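Local coordinates for transcriptional activator, putative (Pyrococcus furiosus, PDB 1RTW), which is of unknown function but is named a putative transcriptional activator and belongs to the all-helical TENA/THI-4/PQQC family, assembling as four chains, at residues V106-S111 against K192-F197; F118-T123 against K184-E189; D43-K48 against R101-V106. All coordinates share one frame; numbering follows the deposited sequence.

All three contacts join helices of one all-helical TENA/THI-4/PQQC fold. Contacts 1 and 2 share helix 181-201, which meets helix 100-115 in the first and the following helix 118-142 in the second; contact 3 joins helix 100-115 to helix 33-60 and touches contact 1, L109 packing on F46 and F197 on Y105. Contact 3 is the buried one, almost wholly aromatic and aliphatic. Contact 1, also centred about 10 Å from the chain centre, is partly buried; contacts 1 and 3 both reach the second subunit, through E193 and K103. Contact 2 is centred farther out, about 16 Å from the chain centre, where a small alanine allows close backbones and charged side chains border the seam.

Contact 1: residues V106-S111 against K192-F197; sequences VNYLLS and KEVSKF
This is a helix-helix packing contact between two antiparallel-running elements of the TENA/THI-4/PQQC helical fold, helix 100-115 and helix 181-201, at a place where a second subunit also comes in. The short segments run at 158° to each other with their axes 11.1 Å apart, a wide spacing that long side chains must bridge, and Y108 does most of that work. Its CG stands anti to the backbone N (chi1 172°), which carries the ring across to the other helix, where three residues surround it in different ways. E193 lies over one face: its CG sits 4.0 Å from the centroid of the Y108 ring, close to the ring normal, in a CH-pi contact shifted toward the hydroxyl end. A glutamate suits this place because its methylenes can cover the ring while the chain, bent at its second torsion, carries the carboxylate elsewhere; OE1 forms a salt bridge with K103 of the second subunit. At the ring edge, in its plane, V194 places CG2 3.8 Å from Y108 CE2, so that a beta-branched valine fills the angle between an aromatic ring and L109. F197 approaches Y108 obliquely, the two ring planes 35° apart, and its CE2 comes to 3.6 Å from Y108 CB, at the root of the tyrosine side chain. F197 also stacks on Y105, one turn earlier on helix 100-115. L109 and V194 both touch A124 of helix 118-142, and L109 packs on F46 and F53 of helix 33-60. The contact has no hydrogen bond across it. Between two buried residues, L109 CD2 lies 4.0 Å from V194 CG2.

Contact 2: residues F118-T123 against K184-E189; sequences FLEGFT and KERARE
A187 marks the tight part of this contact between the start of helix 118-142 and helix 181-201. The CA atoms of E120 and A187 are only 4.3 Å apart, and the segment axes, crossing at -31°, approach to 8.5 Å; a side chain of one carbon suits so narrow a gap. Its CB is met by L119 CG at 3.9 Å and by T123 OG1 at 3.4 Å. L119 and T123 stand one turn apart on the same helix and receive the methyl group between them. The hydroxyl oxygen can lie against a methyl group because its hydrogen bonding is met within its own helix: with OG1 beside the backbone N (chi1 -67°), T123 donates to L119 O at 2.7 Å, from above the carbonyl plane. T123 CG2 meanwhile rests 3.4 Å from A187 O. The other flank is looser and lies on the solvent side, with R186 exposed and poorly ordered and E120 partly exposed. E120 extends alongside R186, and its OE2 touches R186 CB at 3.5 Å, but the guanidinium runs onward, leaving E120 OE2 and R186 NH1 5.0 Å apart, so any attraction is probably weak. E120 OE1 instead accepts a hydrogen bond from S117 N, just before its helix. Alanine set between leucine and threonine makes this a close, roughly parallel helix-helix packing within the all-helical TENA/THI-4/PQQC fold.

Contact 3: residues D43-K48 against R101-V106; sequences DYYFVK and RAKSYV
F46 of helix 33-60 and Y105 of helix 100-115 set the character of this contact, their rings crossing obliquely with planes 38° apart and centroids 4.5 Å from each other. F46 brings its CE1 over the centre of one Y105 face, 3.5 Å from Y105 CE2. Both side chains leave with CG anti to the backbone N, which swings the rings out into the space between the helices. Y105 suits its place: its ring supplies a broad apolar face while its OH, at the far end, hydrogen-bonds E198 of helix 181-201. The F46 side chain is also about 4 Å (nearest atoms) from a bound phosphate ion, probably taken up from the crystallisation liquor. V106 points into the gap between F46 and Y45: its CG2 lies 4.0 Å from F46 CD1 and 3.7 Å from Y45 CE1. The Y45 ring leans obliquely past A102 and K103, and its OH is 2.6 Å from a water in the ring plane, which in turn donates weakly to K103 O; Y45 thus joins an apolar flank to a polar margin, where the K103 ammonium leaves for E193 of the second subunit. With segments 43-48 and 101-106 only 11° from parallel, the arrangement is an aromatic-rich helix-helix packing in the core of the TENA/THI-4/PQQC fold.

Contact 1: residues V106-S111 against K192-F197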
loop_
_atom_site.group_PDB
_atom_site.type_symbol
_atom_site.label_atom_id
_atom_site.label_comp_id
_atom_site.label_asym_id
_atom_site.label_seq_id
_atom_site.Cartn_x
_atom_site.Cartn_y
_atom_site.Cartn_z
ATOM N N VAL B 106 6.606 -13.789 -7.328
ATOM C CA VAL B 106 5.360 -13.156 -6.901
ATOM C C VAL B 106 5.613 -11.997 -5.943
ATOM O O VAL B 106 5.128 -10.886 -6.164
ATOM C CB VAL B 106 4.416 -14.188 -6.225
ATOM C CG1 VAL B 106 3.320 -13.484 -5.391
ATOM C CG2 VAL B 106 3.794 -15.076 -7.287
ATOM N N ASN B 107 6.405 -12.251 -4.907
ATOM C CA ASN B 107 6.698 -11.233 -3.905
ATOM C C ASN B 107 7.432 -10.025 -4.454
ATOM O O ASN B 107 7.218 -8.906 -3.997
ATOM C CB ASN B 107 7.421 -11.854 -2.712
ATOM C CG ASN B 107 6.537 -12.832 -1.953
ATOM O OD1 ASN B 107 5.304 -12.766 -2.039
ATOM N ND2 ASN B 107 7.153 -13.734 -1.208
ATOM N N TYR B 108 8.259 -10.242 -5.470
ATOM C CA TYR B 108 8.961 -9.133 -6.099
ATOM C C TYR B 108 7.947 -8.257 -6.848
ATOM O O TYR B 108 7.974 -7.025 -6.727
ATOM C CB TYR B 108 10.035 -9.637 -7.064
ATOM C CG TYR B 108 10.662 -8.528 -7.881
ATOM C CD1 TYR B 108 11.520 -7.589 -7.289
ATOM C CD2 TYR B 108 10.363 -8.387 -9.226
ATOM C CE1 TYR B 108 12.058 -6.541 -8.026
ATOM C CE2 TYR B 108 10.894 -7.343 -9.975
ATOM C CZ TYR B 108 11.735 -6.421 -9.371
ATOM O OH TYR B 108 12.222 -5.359 -10.107
ATOM N N LEU B 109 7.023 -8.890 -7.573
ATOM C CA LEU B 109 6.023 -8.137 -8.334
ATOM C C LEU B 109 5.131 -7.325 -7.420
ATOM O O LEU B 109 4.845 -6.167 -7.706
ATOM C CB LEU B 109 5.180 -9.035 -9.231
ATOM C CG LEU B 109 5.835 -9.569 -10.511
ATOM C CD1 LEU B 109 4.784 -10.357 -11.325
ATOM C CD2 LEU B 109 6.375 -8.387 -11.344
ATOM N N LEU B 110 4.689 -7.922 -6.323
ATOM C CA LEU B 110 3.858 -7.199 -5.372
ATOM C C LEU B 110 4.633 -6.023 -4.729
ATOM O O LEU B 110 4.049 -4.971 -4.441
ATOM C CB LEU B 110 3.313 -8.161 -4.308
ATOM C CG LEU B 110 2.394 -9.248 -4.867
ATOM C CD1 LEU B 110 1.917 -10.131 -3.721
ATOM C CD2 LEU B 110 1.223 -8.611 -5.592
ATOM N N SER B 111 5.945 -6.185 -4.533
ATOM C CA SER B 111 6.750 -5.103 -3.956
ATOM C C SER B 111 6.888 -3.968 -4.950
ATOM O O SER B 111 6.814 -2.802 -4.576
ATOM C CB SER B 111 8.131 -5.590 -3.527
ATOM O OG SER B 111 8.010 -6.407 -2.382
ATOM N N LYS B 192 14.689 -5.960 -16.389
ATOM C CA LYS B 192 15.789 -6.915 -16.339
ATOM C C LYS B 192 15.520 -7.982 -15.283
ATOM O O LYS B 192 15.647 -9.179 -15.546
ATOM C CB LYS B 192 17.098 -6.194 -16.006
ATOM C CG LYS B 192 18.286 -7.112 -15.752
ATOM C CD LYS B 192 19.566 -6.318 -15.521
ATOM C CE LYS B 192 19.933 -5.503 -16.755
ATOM N NZ LYS B 192 21.091 -4.602 -16.509
ATOM N N GLU B 193 15.118 -7.537 -14.098
ATOM C CA GLU B 193 14.848 -8.440 -12.996
ATOM C C GLU B 193 13.658 -9.350 -13.308
ATOM O O GLU B 193 13.722 -10.550 -13.044
ATOM C CB GLU B 193 14.635 -7.634 -11.706
ATOM C CG GLU B 193 14.699 -8.438 -10.410
ATOM C CD GLU B 193 16.082 -9.021 -10.096
ATOM O OE1 GLU B 193 16.173 -9.834 -9.146
ATOM O OE2 GLU B 193 17.078 -8.663 -10.772
ATOM N N VAL B 194 12.598 -8.799 -13.906
ATOM C CA VAL B 194 11.437 -9.622 -14.242
ATOM C C VAL B 194 11.833 -10.655 -15.302
ATOM O O VAL B 194 11.357 -11.796 -15.278
ATOM C CB VAL B 194 10.207 -8.774 -14.705
ATOM C CG1 VAL B 194 9.058 -9.685 -15.165
ATOM C CG2 VAL B 194 9.724 -7.903 -13.568
ATOM N N SER B 195 12.759 -10.265 -16.180
ATOM C CA SER B 195 13.260 -11.145 -17.238
ATOM C C SER B 195 13.937 -12.377 -16.650
ATOM O O SER B 195 13.709 -13.496 -17.108
ATOM C CB SER B 195 14.250 -10.396 -18.136
ATOM O OG SER B 195 13.589 -9.442 -18.941
ATOM N N LYS B 196 14.766 -12.161 -15.632
ATOM C CA LYS B 196 15.473 -13.242 -14.945
ATOM C C LYS B 196 14.483 -14.195 -14.272
ATOM O O LYS B 196 14.670 -15.412 -14.272
ATOM C CB LYS B 196 16.429 -12.664 -13.895
ATOM C CG LYS B 196 17.625 -11.936 -14.484
ATOM C CD LYS B 196 18.536 -11.371 -13.400
ATOM C CE LYS B 196 19.664 -10.521 -14.018
ATOM N NZ LYS B 196 20.599 -9.932 -13.003
ATOM N N PHE B 197 13.432 -13.622 -13.693
ATOM C CA PHE B 197 12.398 -14.395 -13.027
ATOM C C PHE B 197 11.651 -15.264 -14.027
ATOM O O PHE B 197 11.346 -16.418 -13.733
ATOM C CB PHE B 197 11.431 -13.473 -12.284
ATOM C CG PHE B 197 11.859 -13.152 -10.881
ATOM C CD1 PHE B 197 12.124 -14.172 -9.974
ATOM C CD2 PHE B 197 11.962 -11.840 -10.455
ATOM C CE1 PHE B 197 12.481 -13.887 -8.655
ATOM C CE2 PHE B 197 12.318 -11.545 -9.144
ATOM C CZ PHE B 197 12.577 -12.572 -8.242
#

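Contact 2: residues F118-T123 against K184-E189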
loop_
_atom_site.group_PDB
_atom_site.type_symbol
_atom_site.label_atom_id
_atom_site.label_comp_id
_atom_site.label_asym_id
_atom_site.label_seq_id
_atom_site.Cartn_x
_atom_site.Cartn_y
_atom_site.Cartn_z
ATOM N N PHE B 118 4.639 3.999 -10.891
ATOM C CA PHE B 118 3.683 3.365 -11.796
ATOM C C PHE B 118 4.410 2.811 -13.025
ATOM O O PHE B 118 4.122 1.699 -13.483
ATOM C CB PHE B 118 2.593 4.352 -12.227
ATOM C CG PHE B 118 1.538 3.740 -13.109
ATOM C CD1 PHE B 118 0.706 2.741 -12.623
ATOM C CD2 PHE B 118 1.379 4.155 -14.427
ATOM C CE1 PHE B 118 -0.256 2.168 -13.423
ATOM C CE2 PHE B 118 0.411 3.583 -15.240
ATOM C CZ PHE B 118 -0.405 2.588 -14.736
ATOM N N LEU B 119 5.399 3.575 -13.496
ATOM C CA LEU B 119 6.212 3.225 -14.652
ATOM C C LEU B 119 6.911 1.880 -14.458
ATOM O O LEU B 119 6.938 1.039 -15.359
ATOM C CB LEU B 119 7.249 4.329 -14.905
ATOM C CG LEU B 119 8.245 4.049 -16.039
ATOM C CD1 LEU B 119 7.523 4.054 -17.391
ATOM C CD2 LEU B 119 9.389 5.065 -16.016
ATOM N N GLU B 120 7.538 1.704 -13.302
ATOM C CA GLU B 120 8.209 0.444 -12.996
ATOM C C GLU B 120 7.182 -0.697 -12.996
ATOM O O GLU B 120 7.417 -1.775 -13.552
ATOM C CB GLU B 120 8.865 0.525 -11.624
ATOM C CG GLU B 120 10.061 1.485 -11.518
ATOM C CD GLU B 120 10.619 1.547 -10.097
ATOM O OE1 GLU B 120 9.967 2.152 -9.212
ATOM O OE2 GLU B 120 11.704 0.975 -9.856
ATOM N N GLY B 121 6.031 -0.432 -12.384
ATOM C CA GLY B 121 4.986 -1.427 -12.315
ATOM C C GLY B 121 4.484 -1.823 -13.689
ATOM O O GLY B 121 4.397 -3.009 -14.009
ATOM N N PHE B 122 4.164 -0.827 -14.506
ATOM C CA PHE B 122 3.669 -1.083 -15.848
ATOM C C PHE B 122 4.750 -1.746 -16.698
ATOM O O PHE B 122 4.447 -2.577 -17.549
ATOM C CB PHE B 122 3.155 0.205 -16.502
ATOM C CG PHE B 122 2.071 -0.035 -17.516
ATOM C CD1 PHE B 122 0.759 -0.215 -17.111
ATOM C CD2 PHE B 122 2.368 -0.145 -18.868
ATOM C CE1 PHE B 122 -0.241 -0.507 -18.033
ATOM C CE2 PHE B 122 1.373 -0.435 -19.795
ATOM C CZ PHE B 122 0.065 -0.619 -19.377
ATOM N N THR B 123 6.011 -1.397 -16.450
ATOM C CA THR B 123 7.115 -2.005 -17.180
ATOM C C THR B 123 7.156 -3.493 -16.824
ATOM O O THR B 123 7.344 -4.345 -17.704
ATOM C CB THR B 123 8.479 -1.319 -16.843
ATOM O OG1 THR B 123 8.467 0.021 -17.340
ATOM C CG2 THR B 123 9.637 -2.043 -17.487
ATOM N N LYS B 184 13.412 6.206 -15.968
ATOM C CA LYS B 184 13.392 5.201 -17.019
ATOM C C LYS B 184 14.351 4.083 -16.639
ATOM O O LYS B 184 14.042 2.909 -16.836
ATOM C CB LYS B 184 13.792 5.786 -18.375
ATOM C CG LYS B 184 12.644 6.393 -19.158
ATOM C CD LYS B 184 13.089 6.867 -20.535
ATOM C CE LYS B 184 11.953 7.585 -21.244
ATOM N NZ LYS B 184 12.260 7.977 -22.649
ATOM N N GLU B 185 15.501 4.449 -16.071
ATOM C CA GLU B 185 16.506 3.471 -15.651
ATOM C C GLU B 185 15.972 2.547 -14.567
ATOM O O GLU B 185 16.314 1.366 -14.528
ATOM C CB GLU B 185 17.784 4.161 -15.161
ATOM C CG GLU B 185 18.878 4.300 -16.219
ATOM C CD GLU B 185 19.416 2.962 -16.726
ATOM O OE1 GLU B 185 19.588 2.016 -15.924
ATOM O OE2 GLU B 185 19.689 2.865 -17.940
ATOM N N ARG B 186 15.153 3.099 -13.675
ATOM C CA ARG B 186 14.548 2.321 -12.597
ATOM C C ARG B 186 13.701 1.227 -13.245
ATOM O O ARG B 186 13.794 0.057 -12.878
ATOM C CB ARG B 186 13.663 3.215 -11.723
ATOM C CG ARG B 186 14.415 4.155 -10.788
ATOM C CD ARG B 186 14.430 3.620 -9.363
ATOM N NE ARG B 186 15.084 4.545 -8.442
ATOM C CZ ARG B 186 15.108 4.405 -7.118
ATOM N NH1 ARG B 186 14.511 3.371 -6.538
ATOM N NH2 ARG B 186 15.737 5.304 -6.370
ATOM N N ALA B 187 12.915 1.621 -14.242
ATOM C CA ALA B 187 12.066 0.692 -14.970
ATOM C C ALA B 187 12.922 -0.295 -15.748
ATOM O O ALA B 187 12.591 -1.473 -15.813
ATOM C CB ALA B 187 11.141 1.445 -15.910
ATOM N N ARG B 188 14.008 0.184 -16.354
ATOM C CA ARG B 188 14.895 -0.706 -17.105
ATOM C C ARG B 188 15.371 -1.829 -16.188
ATOM O O ARG B 188 15.404 -2.997 -16.588
ATOM C CB ARG B 188 16.103 0.049 -17.676
ATOM C CG ARG B 188 15.760 1.069 -18.754
ATOM C CD ARG B 188 17.016 1.728 -19.330
ATOM N NE ARG B 188 16.741 3.017 -19.968
ATOM C CZ ARG B 188 16.333 3.172 -21.227
ATOM N NH1 ARG B 188 16.154 2.115 -22.009
ATOM N NH2 ARG B 188 16.075 4.387 -21.701
ATOM N N GLU B 189 15.709 -1.467 -14.951
ATOM C CA GLU B 189 16.173 -2.431 -13.962
ATOM C C GLU B 189 15.087 -3.448 -13.618
ATOM O O GLU B 189 15.365 -4.637 -13.489
ATOM C CB GLU B 189 16.642 -1.727 -12.683
ATOM C CG GLU B 189 18.066 -1.174 -12.751
ATOM C CD GLU B 189 19.110 -2.249 -13.056
ATOM O OE1 GLU B 189 18.971 -3.394 -12.568
ATOM O OE2 GLU B 189 20.071 -1.946 -13.796
#

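Contact 3: residues D43-K48 against R101-V106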
loop_
_atom_site.group_PDB
_atom_site.type_symbol
_atom_site.label_atom_id
_atom_site.label_comp_id
_atom_site.label_asym_id
_atom_site.label_seq_id
_atom_site.Cartn_x
_atom_site.Cartn_y
_atom_site.Cartn_z
ATOM N N ASP B 43 2.366 -22.220 -11.845
ATOM C CA ASP B 43 1.940 -21.093 -12.653
ATOM C C ASP B 43 0.548 -20.625 -12.236
ATOM O O ASP B 43 0.226 -19.449 -12.341
ATOM C CB ASP B 43 1.981 -21.421 -14.138
ATOM C CG ASP B 43 2.235 -20.191 -14.981
ATOM O OD1 ASP B 43 3.295 -19.553 -14.801
ATOM O OD2 ASP B 43 1.372 -19.850 -15.812
ATOM N N TYR B 44 -0.265 -21.550 -11.737
ATOM C CA TYR B 44 -1.612 -21.224 -11.281
ATOM C C TYR B 44 -1.495 -20.245 -10.115
ATOM O O TYR B 44 -2.269 -19.290 -10.008
ATOM C CB TYR B 44 -2.333 -22.494 -10.838
ATOM C CG TYR B 44 -3.716 -22.255 -10.302
ATOM C CD1 TYR B 44 -4.728 -21.782 -11.129
ATOM C CD2 TYR B 44 -4.023 -22.543 -8.977
ATOM C CE1 TYR B 44 -6.022 -21.609 -10.652
ATOM C CE2 TYR B 44 -5.313 -22.375 -8.484
ATOM C CZ TYR B 44 -6.305 -21.910 -9.331
ATOM O OH TYR B 44 -7.579 -21.765 -8.852
ATOM N N TYR B 45 -0.514 -20.498 -9.250
ATOM C CA TYR B 45 -0.241 -19.643 -8.110
ATOM C C TYR B 45 0.248 -18.287 -8.624
ATOM O O TYR B 45 -0.151 -17.240 -8.117
ATOM C CB TYR B 45 0.845 -20.265 -7.241
ATOM C CG TYR B 45 1.307 -19.385 -6.109
ATOM C CD1 TYR B 45 2.531 -18.711 -6.173
ATOM C CD2 TYR B 45 0.548 -19.264 -4.958
ATOM C CE1 TYR B 45 2.986 -17.939 -5.097
ATOM C CE2 TYR B 45 0.988 -18.498 -3.877
ATOM C CZ TYR B 45 2.204 -17.839 -3.953
ATOM O OH TYR B 45 2.607 -17.085 -2.872
ATOM N N PHE B 46 1.086 -18.311 -9.651
ATOM C CA PHE B 46 1.600 -17.072 -10.210
ATOM C C PHE B 46 0.481 -16.229 -10.826
ATOM O O PHE B 46 0.424 -15.030 -10.614
ATOM C CB PHE B 46 2.682 -17.351 -11.269
ATOM C CG PHE B 46 3.255 -16.101 -11.890
ATOM C CD1 PHE B 46 4.231 -15.361 -11.223
ATOM C CD2 PHE B 46 2.753 -15.611 -13.090
ATOM C CE1 PHE B 46 4.687 -14.143 -11.742
ATOM C CE2 PHE B 46 3.206 -14.386 -13.619
ATOM C CZ PHE B 46 4.170 -13.653 -12.941
ATOM N N VAL B 47 -0.411 -16.868 -11.577
ATOM C CA VAL B 47 -1.507 -16.157 -12.243
ATOM C C VAL B 47 -2.404 -15.441 -11.242
ATOM O O VAL B 47 -2.762 -14.277 -11.441
ATOM C CB VAL B 47 -2.333 -17.117 -13.133
ATOM C CG1 VAL B 47 -3.591 -16.430 -13.633
ATOM C CG2 VAL B 47 -1.484 -17.607 -14.314
ATOM N N LYS B 48 -2.747 -16.134 -10.158
ATOM C CA LYS B 48 -3.592 -15.560 -9.118
ATOM C C LYS B 48 -2.968 -14.277 -8.581
ATOM O O LYS B 48 -3.641 -13.256 -8.439
ATOM C CB LYS B 48 -3.787 -16.546 -7.952
ATOM C CG LYS B 48 -4.815 -17.646 -8.208
ATOM C CD LYS B 48 -5.083 -18.500 -6.971
ATOM C CE LYS B 48 -3.849 -19.293 -6.558
ATOM N NZ LYS B 48 -4.119 -20.185 -5.394
ATOM N N ARG B 101 11.065 -20.445 -6.052
ATOM C CA ARG B 101 11.288 -19.514 -7.153
ATOM C C ARG B 101 9.988 -18.783 -7.501
ATOM O O ARG B 101 9.999 -17.601 -7.844
ATOM C CB ARG B 101 11.798 -20.240 -8.406
ATOM C CG ARG B 101 13.224 -20.786 -8.329
ATOM C CD ARG B 101 13.225 -22.286 -8.094
ATOM N NE ARG B 101 14.085 -22.991 -9.033
ATOM C CZ ARG B 101 13.936 -24.265 -9.377
ATOM N NH1 ARG B 101 12.958 -24.991 -8.858
ATOM N NH2 ARG B 101 14.766 -24.808 -10.257
ATOM N N ALA B 102 8.870 -19.497 -7.421
ATOM C CA ALA B 102 7.576 -18.904 -7.734
ATOM C C ALA B 102 7.188 -17.828 -6.722
ATOM O O ALA B 102 6.820 -16.720 -7.107
ATOM C CB ALA B 102 6.501 -19.978 -7.826
ATOM N N LYS B 103 7.292 -18.151 -5.435
ATOM C CA LYS B 103 6.947 -17.196 -4.374
ATOM C C LYS B 103 7.821 -15.950 -4.467
ATOM O O LYS B 103 7.353 -14.835 -4.271
ATOM C CB LYS B 103 7.121 -17.828 -2.989
ATOM C CG LYS B 103 6.257 -19.050 -2.750
ATOM C CD LYS B 103 6.383 -19.538 -1.320
ATOM C CE LYS B 103 7.806 -19.983 -0.994
ATOM N NZ LYS B 103 7.908 -20.553 0.386
ATOM N N SER B 104 9.091 -16.164 -4.786
ATOM C CA SER B 104 10.066 -15.098 -4.924
ATOM C C SER B 104 9.709 -14.153 -6.081
ATOM O O SER B 104 9.903 -12.944 -6.010
ATOM C CB SER B 104 11.432 -15.737 -5.158
ATOM O OG SER B 104 12.444 -14.759 -5.193
ATOM N N TYR B 105 9.187 -14.712 -7.157
ATOM C CA TYR B 105 8.808 -13.918 -8.313
ATOM C C TYR B 105 7.565 -13.110 -7.947
ATOM O O TYR B 105 7.494 -11.891 -8.184
ATOM C CB TYR B 105 8.543 -14.865 -9.486
ATOM C CG TYR B 105 8.300 -14.203 -10.820
ATOM C CD1 TYR B 105 8.243 -12.815 -10.940
ATOM C CD2 TYR B 105 8.096 -14.980 -11.974
ATOM C CE1 TYR B 105 7.989 -12.214 -12.159
ATOM C CE2 TYR B 105 7.842 -14.388 -13.199
ATOM C CZ TYR B 105 7.786 -13.002 -13.279
ATOM O OH TYR B 105 7.492 -12.385 -14.459
ATOM N N VAL B 106 6.606 -13.789 -7.328
ATOM C CA VAL B 106 5.360 -13.156 -6.901
ATOM C C VAL B 106 5.613 -11.997 -5.943
ATOM O O VAL B 106 5.128 -10.886 -6.164
ATOM C CB VAL B 106 4.416 -14.188 -6.225
ATOM C CG1 VAL B 106 3.320 -13.484 -5.391
ATOM C CG2 VAL B 106 3.794 -15.076 -7.287
HETATM O O HOH W 1 4.621 -15.581 -2.376
#